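PDB 5ZVE: tRNA (cytosine(72)-C(5))-methyltransferase from Pyrococcus horikoshii, which uses S-adenosyl-L-methionine to methylate the C5 position of cytosine 72 in several tRNAs, including those for threonine and cysteine. Local coordinates for residues G332-M337 with M342-Q347. Numbering follows the deposited sequence.
Sequences GNVKFM and MKLEEQ
Met337 and Met342 meet where helix 331-339 turns back into strand 342-344, a tight helix-to-strand connection in the Rossmann-like class I methyltransferase domain. The backbone N of Met342 donates to the carbonyl O of Met337 at 3.1 Å. This bond is bent to 145° at the hydrogen and ties the start of the strand to the last turns of the helix. It reaches the oxygen from 27° out of the carbonyl plane. Met337 O also lies against the Met342 side chain, 3.2 Å from Met342 CB and 3.4 Å from Met342 CG. Alongside, the CB atoms of Met337 and Met342 stand 4.1 Å apart, so the two methionines touch through their roots. From there Met342 leads away from the helix, its chain folded at both chi2 (-67°) and chi3, to pack on Ile309 and Leu318. Met337 runs extended before bending at its thioether, and it too packs on Leu318, with Ile305 and Leu379 as further neighbours. Both residues are buried, packed against helix 291-310 and the central sheet, which strand 342-344 joins by pairing antiparallel with strand 374-381. One helical turn earlier, Val334 and Leu344 meet only by their branch ends, and Met358 touches both side chains. Here the contact is purely apolar, methyl against methyl, with Val334 CG1 at 4.2 Å from Leu344 CD2.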
loop_
_atom_site.group_PDB
_atom_site.type_symbol
_atom_site.label_atom_id
_atom_site.label_comp_id
_atom_site.label_asym_id
_atom_site.label_seq_id
_atom_site.Cartn_x
_atom_site.Cartn_y
_atom_site.Cartn_z
ATOM N N GLY A 332 5.647 -16.133 -11.898
ATOM C CA GLY A 332 5.351 -17.547 -11.757
ATOM C C GLY A 332 3.866 -17.850 -11.832
ATOM O O GLY A 332 3.455 -18.809 -12.478
ATOM N N ASN A 333 3.055 -17.020 -11.182
ATOM C CA ASN A 333 1.610 -17.212 -11.201
ATOM C C ASN A 333 0.966 -16.723 -12.493
ATOM O O ASN A 333 -0.163 -17.104 -12.814
ATOM C CB ASN A 333 0.957 -16.517 -10.007
ATOM C CG ASN A 333 0.788 -17.444 -8.824
ATOM O OD1 ASN A 333 0.970 -18.654 -8.948
ATOM N ND2 ASN A 333 0.424 -16.887 -7.675
ATOM N N VAL A 334 1.666 -15.874 -13.238
ATOM C CA VAL A 334 1.137 -15.490 -14.534
ATOM C C VAL A 334 1.317 -16.623 -15.547
ATOM O O VAL A 334 0.429 -16.875 -16.358
ATOM C CB VAL A 334 1.776 -14.219 -15.077
ATOM C CG1 VAL A 334 1.086 -13.846 -16.377
ATOM C CG2 VAL A 334 1.621 -13.083 -14.077
ATOM N N LYS A 335 2.461 -17.301 -15.497
ATOM C CA LYS A 335 2.678 -18.497 -16.311
ATOM C C LYS A 335 1.574 -19.531 -16.094
ATOM O O LYS A 335 1.101 -20.151 -17.045
ATOM C CB LYS A 335 4.042 -19.120 -16.012
ATOM C CG LYS A 335 5.209 -18.329 -16.553
ATOM C CD LYS A 335 6.513 -19.038 -16.274
ATOM C CE LYS A 335 7.679 -18.303 -16.903
ATOM N NZ LYS A 335 8.947 -19.075 -16.766
ATOM N N PHE A 336 1.180 -19.712 -14.837
ATOM C CA PHE A 336 0.014 -20.519 -14.496
ATOM C C PHE A 336 -1.222 -20.086 -15.300
ATOM O O PHE A 336 -1.910 -20.918 -15.891
ATOM C CB PHE A 336 -0.260 -20.424 -12.993
ATOM C CG PHE A 336 -1.539 -21.085 -12.552
ATOM C CD1 PHE A 336 -1.681 -22.462 -12.611
ATOM C CD2 PHE A 336 -2.586 -20.332 -12.046
ATOM C CE1 PHE A 336 -2.852 -23.072 -12.194
ATOM C CE2 PHE A 336 -3.761 -20.937 -11.628
ATOM C CZ PHE A 336 -3.891 -22.310 -11.702
ATOM N N MET A 337 -1.480 -18.783 -15.337
ATOM C CA MET A 337 -2.624 -18.241 -16.063
ATOM C C MET A 337 -2.522 -18.499 -17.560
ATOM O O MET A 337 -3.523 -18.760 -18.235
ATOM C CB MET A 337 -2.757 -16.734 -15.810
ATOM C CG MET A 337 -2.907 -16.364 -14.350
ATOM S SD MET A 337 -3.279 -14.618 -14.024
ATOM C CE MET A 337 -1.833 -13.792 -14.630
ATOM N N MET A 342 -5.322 -17.999 -20.651
ATOM C CA MET A 342 -5.236 -16.546 -20.578
ATOM C C MET A 342 -4.064 -16.040 -21.413
ATOM O O MET A 342 -3.052 -16.727 -21.545
ATOM C CB MET A 342 -5.084 -16.089 -19.130
ATOM C CG MET A 342 -6.164 -16.554 -18.171
ATOM S SD MET A 342 -7.771 -15.829 -18.533
ATOM C CE MET A 342 -7.454 -14.086 -18.248
ATOM N N LYS A 343 -4.199 -14.836 -21.965
ATOM C CA LYS A 343 -3.169 -14.249 -22.817
ATOM C C LYS A 343 -2.736 -12.861 -22.338
ATOM O O LYS A 343 -3.574 -12.027 -21.991
ATOM C CB LYS A 343 -3.672 -14.174 -24.261
ATOM C CG LYS A 343 -2.677 -13.600 -25.255
ATOM C CD LYS A 343 -3.261 -13.592 -26.662
ATOM C CE LYS A 343 -2.327 -12.921 -27.661
ATOM N NZ LYS A 343 -2.118 -11.481 -27.338
ATOM N N LEU A 344 -1.428 -12.615 -22.329
ATOM C CA LEU A 344 -0.896 -11.316 -21.930
ATOM C C LEU A 344 -1.308 -10.205 -22.886
ATOM O O LEU A 344 -1.289 -10.378 -24.103
ATOM C CB LEU A 344 0.628 -11.369 -21.839
ATOM C CG LEU A 344 1.271 -11.933 -20.574
ATOM C CD1 LEU A 344 2.732 -12.203 -20.841
ATOM C CD2 LEU A 344 1.131 -10.953 -19.439
ATOM N N GLU A 345 -1.672 -9.059 -22.323
ATOM C CA GLU A 345 -2.048 -7.896 -23.115
ATOM C C GLU A 345 -1.290 -6.656 -22.660
ATOM O O GLU A 345 -0.987 -6.493 -21.474
ATOM C CB GLU A 345 -3.551 -7.643 -23.029
ATOM C CG GLU A 345 -4.405 -8.809 -23.477
ATOM C CD GLU A 345 -4.993 -8.600 -24.864
ATOM O OE1 GLU A 345 -5.804 -7.662 -25.028
ATOM O OE2 GLU A 345 -4.650 -9.375 -25.786
ATOM N N GLU A 346 -0.984 -5.793 -23.620
ATOM C CA GLU A 346 -0.331 -4.519 -23.356
ATOM C C GLU A 346 -1.146 -3.690 -22.371
ATOM O O GLU A 346 -2.364 -3.578 -22.502
ATOM C CB GLU A 346 -0.143 -3.756 -24.668
ATOM C CG GLU A 346 0.750 -2.542 -24.592
ATOM C CD GLU A 346 0.801 -1.786 -25.907
ATOM O OE1 GLU A 346 -0.278 -1.422 -26.424
ATOM O OE2 GLU A 346 1.915 -1.569 -26.432
ATOM N N GLN A 347 -0.473 -3.106 -21.386
ATOM C CA GLN A 347 -1.153 -2.255 -20.423
ATOM C C GLN A 347 -1.150 -0.815 -20.924
ATOM O O GLN A 347 -0.182 -0.367 -21.540
ATOM C CB GLN A 347 -0.492 -2.362 -19.049
ATOM C CG GLN A 347 -0.523 -3.768 -18.466
ATOM C CD GLN A 347 0.148 -3.849 -17.113
ATOM O OE1 GLN A 347 0.340 -2.835 -16.442
ATOM N NE2 GLN A 347 0.499 -5.061 -16.698
#